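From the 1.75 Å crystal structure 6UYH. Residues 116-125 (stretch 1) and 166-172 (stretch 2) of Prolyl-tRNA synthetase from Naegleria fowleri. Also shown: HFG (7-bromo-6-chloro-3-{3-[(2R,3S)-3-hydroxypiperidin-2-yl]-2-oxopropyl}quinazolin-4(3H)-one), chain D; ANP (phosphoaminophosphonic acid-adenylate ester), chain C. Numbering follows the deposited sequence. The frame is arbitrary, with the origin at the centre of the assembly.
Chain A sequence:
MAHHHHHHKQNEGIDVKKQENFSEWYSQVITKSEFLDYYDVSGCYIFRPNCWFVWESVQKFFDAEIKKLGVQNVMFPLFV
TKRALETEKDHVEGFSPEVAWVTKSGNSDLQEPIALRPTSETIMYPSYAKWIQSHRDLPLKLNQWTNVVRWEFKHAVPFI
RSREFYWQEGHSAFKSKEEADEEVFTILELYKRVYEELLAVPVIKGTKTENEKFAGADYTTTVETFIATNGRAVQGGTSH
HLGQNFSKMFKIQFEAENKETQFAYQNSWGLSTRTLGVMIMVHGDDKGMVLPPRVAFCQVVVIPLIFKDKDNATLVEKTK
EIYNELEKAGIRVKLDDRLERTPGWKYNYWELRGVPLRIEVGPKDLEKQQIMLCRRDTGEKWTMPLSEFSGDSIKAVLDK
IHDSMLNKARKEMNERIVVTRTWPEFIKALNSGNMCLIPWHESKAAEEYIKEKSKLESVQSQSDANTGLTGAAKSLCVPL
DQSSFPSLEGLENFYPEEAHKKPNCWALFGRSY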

# COMPACT_ATOMS: atom_id res chain seq x y z
N LEU A 116 1.25 10.40 15.82
CA LEU A 116 1.07 9.42 14.76
C LEU A 116 -0.41 9.08 14.62
O LEU A 116 -1.12 8.91 15.61
N ARG A 117 -0.86 9.00 13.37
CA ARG A 117 -2.19 8.65 12.90
C ARG A 117 -2.80 7.50 13.70
O ARG A 117 -2.33 6.36 13.58
N PRO A 118 -3.85 7.75 14.50
CA PRO A 118 -4.59 6.65 15.13
C PRO A 118 -5.86 6.30 14.37
O PRO A 118 -6.54 5.31 14.65
N THR A 119 -6.19 7.19 13.43
CA THR A 119 -7.35 7.22 12.54
C THR A 119 -7.30 8.61 11.91
O THR A 119 -6.62 9.49 12.46
N SER A 120 -7.97 8.86 10.78
CA SER A 120 -7.68 10.07 10.01
C SER A 120 -8.81 11.11 9.95
O SER A 120 -8.71 12.04 9.15
N GLU A 121 -9.85 11.01 10.79
CA GLU A 121 -10.90 12.02 10.78
C GLU A 121 -10.33 13.44 10.91
O GLU A 121 -10.69 14.34 10.14
N THR A 122 -9.46 13.66 11.90
CA THR A 122 -8.95 15.01 12.15
C THR A 122 -7.86 15.41 11.17
O THR A 122 -7.51 16.60 11.10
N ILE A 123 -7.32 14.44 10.42
CA ILE A 123 -6.33 14.69 9.38
C ILE A 123 -7.01 15.08 8.07
O ILE A 123 -6.49 15.91 7.32
N MET A 124 -8.18 14.51 7.79
CA MET A 124 -8.85 14.67 6.51
C MET A 124 -9.94 15.73 6.49
O MET A 124 -10.14 16.37 5.45
N TYR A 125 -10.65 15.94 7.59
CA TYR A 125 -11.87 16.72 7.49
C TYR A 125 -11.63 18.22 7.32
O TYR A 125 -12.49 18.89 6.73
N TYR A 166 -2.58 -2.42 9.96
CA TYR A 166 -2.84 -1.94 8.60
C TYR A 166 -4.34 -2.03 8.35
O TYR A 166 -4.99 -2.98 8.79
N TRP A 167 -4.89 -1.04 7.65
CA TRP A 167 -6.32 -1.06 7.38
C TRP A 167 -6.59 -0.31 6.09
O TRP A 167 -5.68 0.22 5.45
N GLN A 168 -7.86 -0.30 5.69
CA GLN A 168 -8.38 0.78 4.85
C GLN A 168 -9.34 1.56 5.72
O GLN A 168 -10.03 0.98 6.57
N GLU A 169 -9.36 2.88 5.53
CA GLU A 169 -10.40 3.72 6.11
C GLU A 169 -11.05 4.52 4.99
O GLU A 169 -10.36 5.18 4.20
N GLY A 170 -12.37 4.45 4.92
CA GLY A 170 -13.15 5.20 3.94
C GLY A 170 -13.90 6.31 4.67
O GLY A 170 -14.36 6.12 5.79
N HIS A 171 -13.97 7.47 4.02
CA HIS A 171 -14.61 8.66 4.59
C HIS A 171 -15.43 9.29 3.47
O HIS A 171 -14.87 9.75 2.47
N SER A 172 -16.75 9.32 3.63
CA SER A 172 -17.63 9.84 2.60
C SER A 172 -18.48 10.98 3.14
O SER A 172 -18.82 11.01 4.33

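The two stretches bury 337 Å² between them, and strand residues Trp167, Glu169 and His171 supply the facing side. Their CA-to-CB bonds all point toward stretch 1, as the alternation of a strand predicts, whereas Gln168 makes no contact and a CB on Gly170 would point away. Leu116 lies out of reach of the strand.

Arg117 points toward the strand with chi1 and chi2 both t and chi3 p. Its CD comes 4.0 Å from Glu169 OE1, and its NE and NH2 are hydrogen-bonded elsewhere in the structure. Pro118 turns its CB away from the strand, so its contribution there is through the backbone, Pro118 O lying 4.2 Å from Trp167 CH2. Its CB instead meets HFG, 3.6 Å from C7.

Thr119 (chi1 t) projects sideways. Its OG1 lies at the edge of the Trp167 ring, 3.5 Å from CH2. Thr119 OG1 donates to Glu121 OE1 at 2.6 Å. Thr119 OG1 also accepts a hydrogen bond from HFG N1' at 2.8 Å. The Trp167 side chain (chi1 p) also touches the ligands: CH2 is 3.5 Å from HFG C5', and CZ3 is 3.6 Å from ANP O5'.

Ser120, at the N-cap position, makes no capping bond with its side chain. With chi1 m it points toward the strand, and OG donates to Glu169 OE1 at 2.6 Å; its backbone N donates to Glu169 OE2 at 3.0 Å, with an angle of 135°. One carboxylate thus receives both donors. Glu169 reaches out with chi1 p and chi2 t, and its OE2 also accepts from His171 NE2 at 2.8 Å and 162°, while Trp167 NE1 adds a weak bond to OE1 at 3.3 Å.

Glu121 leaves the helix sideways (chi1 m, chi2 p), but its end approaches the strand: OE2 sits at the edge of the His171 ring, 3.6 Å from CE1, and accepts from HFG N1' at 2.6 Å. The same ligand nitrogen therefore bonds both Thr119 and Glu121. Thr122 and Ile123 make no contact with the strand.

Met124 (m, t, p) points toward the strand, its SD 3.9 Å from the centroid of the His171 ring and 28° off the normal, hence over the face. Tyr125 (chi1 m) starts sideways, yet its OH reaches His171 ND1 at 2.7 Å, in a nearly linear hydrogen bond of 173°. Water 1 links Tyr125 OH (3.0 Å, weak) to Ser172 O, to which it donates at 3.0 Å. His171 (chi1 m), with 103 Å² covered, thus has both ring nitrogens engaged.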

# COMPACT_ATOMS: atom_id res chain seq x y z
CB LEU A 116 1.87 8.15 15.05
CG LEU A 116 3.35 8.34 15.36
CD1 LEU A 116 3.98 7.01 15.67
CD2 LEU A 116 4.08 9.04 14.20
CB ARG A 117 -2.11 8.27 11.41
CG ARG A 117 -3.38 7.69 10.80
CD ARG A 117 -3.21 7.57 9.29
NE ARG A 117 -2.03 6.81 8.92
CZ ARG A 117 -1.28 7.03 7.84
NH1 ARG A 117 -1.57 8.01 7.00
NH2 ARG A 117 -0.23 6.27 7.61
CB PRO A 118 -4.91 7.21 16.51
CG PRO A 118 -5.13 8.67 16.24
CD PRO A 118 -4.20 9.05 15.10
CB THR A 119 -8.68 6.95 13.26
OG1 THR A 119 -9.74 6.97 12.29
CG2 THR A 119 -8.96 8.01 14.33
CB SER A 120 -7.27 9.69 8.59
OG SER A 120 -6.09 8.90 8.65
CB GLU A 121 -11.91 11.78 11.90
CG GLU A 121 -12.93 10.68 11.62
CD GLU A 121 -12.40 9.28 11.92
OE1 GLU A 121 -11.24 9.14 12.35
OE2 GLU A 121 -13.17 8.32 11.72
CB THR A 122 -8.41 15.16 13.58
OG1 THR A 122 -7.27 14.31 13.77
CG2 THR A 122 -9.50 14.83 14.62
CB ILE A 123 -5.46 13.43 9.20
CG1 ILE A 123 -4.72 13.10 10.50
CG2 ILE A 123 -4.48 13.57 8.01
CD1 ILE A 123 -3.91 11.80 10.44
CB MET A 124 -9.46 13.33 6.08
CG MET A 124 -8.42 12.27 5.83
SD MET A 124 -9.17 10.65 5.55
CE MET A 124 -9.94 10.91 3.96
CB TYR A 125 -12.80 16.42 8.68
CG TYR A 125 -13.35 15.01 8.66
CD1 TYR A 125 -13.17 14.19 7.54
CD2 TYR A 125 -14.03 14.47 9.75
CE1 TYR A 125 -13.66 12.89 7.51
CE2 TYR A 125 -14.52 13.17 9.73
CZ TYR A 125 -14.33 12.39 8.61
OH TYR A 125 -14.82 11.09 8.58
CB TYR A 166 -2.04 -2.76 7.57
CG TYR A 166 -0.59 -2.80 7.99
CD1 TYR A 166 0.25 -1.75 7.71
CD2 TYR A 166 -0.09 -3.86 8.75
CE1 TYR A 166 1.58 -1.75 8.13
CE2 TYR A 166 1.25 -3.87 9.18
CZ TYR A 166 2.07 -2.81 8.87
OH TYR A 166 3.39 -2.80 9.28
CB TRP A 167 -7.13 -0.48 8.56
CG TRP A 167 -7.12 1.03 8.77
CD1 TRP A 167 -6.47 2.00 8.04
CD2 TRP A 167 -7.80 1.73 9.82
NE1 TRP A 167 -6.73 3.25 8.58
CE2 TRP A 167 -7.54 3.10 9.67
CE3 TRP A 167 -8.63 1.31 10.88
CZ2 TRP A 167 -8.07 4.06 10.54
CZ3 TRP A 167 -9.15 2.26 11.74
CH2 TRP A 167 -8.86 3.62 11.56
CB GLN A 168 -9.10 0.28 3.59
CG GLN A 168 -10.28 -0.71 3.83
CD GLN A 168 -11.60 -0.07 4.32
OE1 GLN A 168 -12.37 -0.72 5.03
NE2 GLN A 168 -11.87 1.18 3.91
CB GLU A 169 -9.86 4.64 7.23
CG GLU A 169 -8.68 5.52 6.79
CD GLU A 169 -8.14 6.37 7.93
OE1 GLU A 169 -6.90 6.46 8.05
OE2 GLU A 169 -8.95 6.95 8.68
CB HIS A 171 -13.55 9.64 5.11
CG HIS A 171 -12.71 9.09 6.21
ND1 HIS A 171 -12.95 9.38 7.54
CD2 HIS A 171 -11.63 8.27 6.20
CE1 HIS A 171 -12.06 8.76 8.29
NE2 HIS A 171 -11.25 8.08 7.51
CB SER A 172 -18.53 8.74 2.05
OG SER A 172 -17.76 7.76 1.40
O4' HFG D . -11.15 5.16 14.47
C21 HFG D . -12.27 5.26 14.93
C3' HFG D . -13.47 5.54 14.06
C2' HFG D . -13.35 5.10 12.59
N1' HFG D . -12.33 5.87 11.86
C6' HFG D . -12.33 5.55 10.43
C5' HFG D . -12.06 4.09 10.18
C4' HFG D . -13.04 3.22 10.97
C39 HFG D . -13.05 3.61 12.43
O7' HFG D . -14.04 2.84 13.13
C1' HFG D . -12.53 5.11 16.44
N3 HFG D . -11.33 5.37 17.23
C4 HFG D . -10.86 6.68 17.27
O11 HFG D . -11.45 7.58 16.71
C10 HFG D . -9.59 6.83 18.00
C5 HFG D . -9.00 8.09 18.14
C2 HFG D . -10.66 4.34 17.83
N1 HFG D . -9.54 4.43 18.46
C9 HFG D . -8.97 5.70 18.54
C8 HFG D . -7.73 5.82 19.17
C7 HFG D . -7.15 7.08 19.27
BR1 HFG D . -5.42 7.20 20.04
C6 HFG D . -7.79 8.20 18.79
CL1 HFG D . -7.13 9.79 19.04
PG ANP C . -11.57 -2.47 19.51
O1G ANP C . -12.46 -2.73 20.63
O2G ANP C . -10.29 -1.70 20.06
O3G ANP C . -11.19 -3.88 18.91
PB ANP C . -12.11 -0.01 17.90
O1B ANP C . -13.29 0.79 18.20
O2B ANP C . -10.87 0.61 18.62
N3B ANP C . -12.28 -1.59 18.33
PA ANP C . -12.01 1.02 15.19
O1A ANP C . -13.43 1.32 14.93
O2A ANP C . -11.26 2.26 15.57
O3A ANP C . -11.82 -0.03 16.37
O5' ANP C . -11.21 0.31 13.99
C5' ANP C . -11.76 -0.26 12.78
C4' ANP C . -11.48 -1.74 12.81
O4' ANP C . -10.06 -1.96 12.95
C3' ANP C . -12.09 -2.44 14.01
O3' ANP C . -13.44 -2.80 13.74
C2' ANP C . -11.19 -3.66 14.19
O2' ANP C . -11.68 -4.75 13.42
C1' ANP C . -9.83 -3.15 13.69
N9 ANP C . -8.88 -2.85 14.76
C8 ANP C . -9.06 -1.98 15.80
N7 ANP C . -8.04 -1.90 16.62
C5 ANP C . -7.12 -2.78 16.07
C6 ANP C . -5.82 -3.16 16.46
N6 ANP C . -5.18 -2.64 17.51
N1 ANP C . -5.19 -4.09 15.71
C2 ANP C . -5.81 -4.58 14.63
N3 ANP C . -7.02 -4.28 14.15
C4 ANP C . -7.63 -3.38 14.93
O HOH W 1 -16.46 11.53 6.13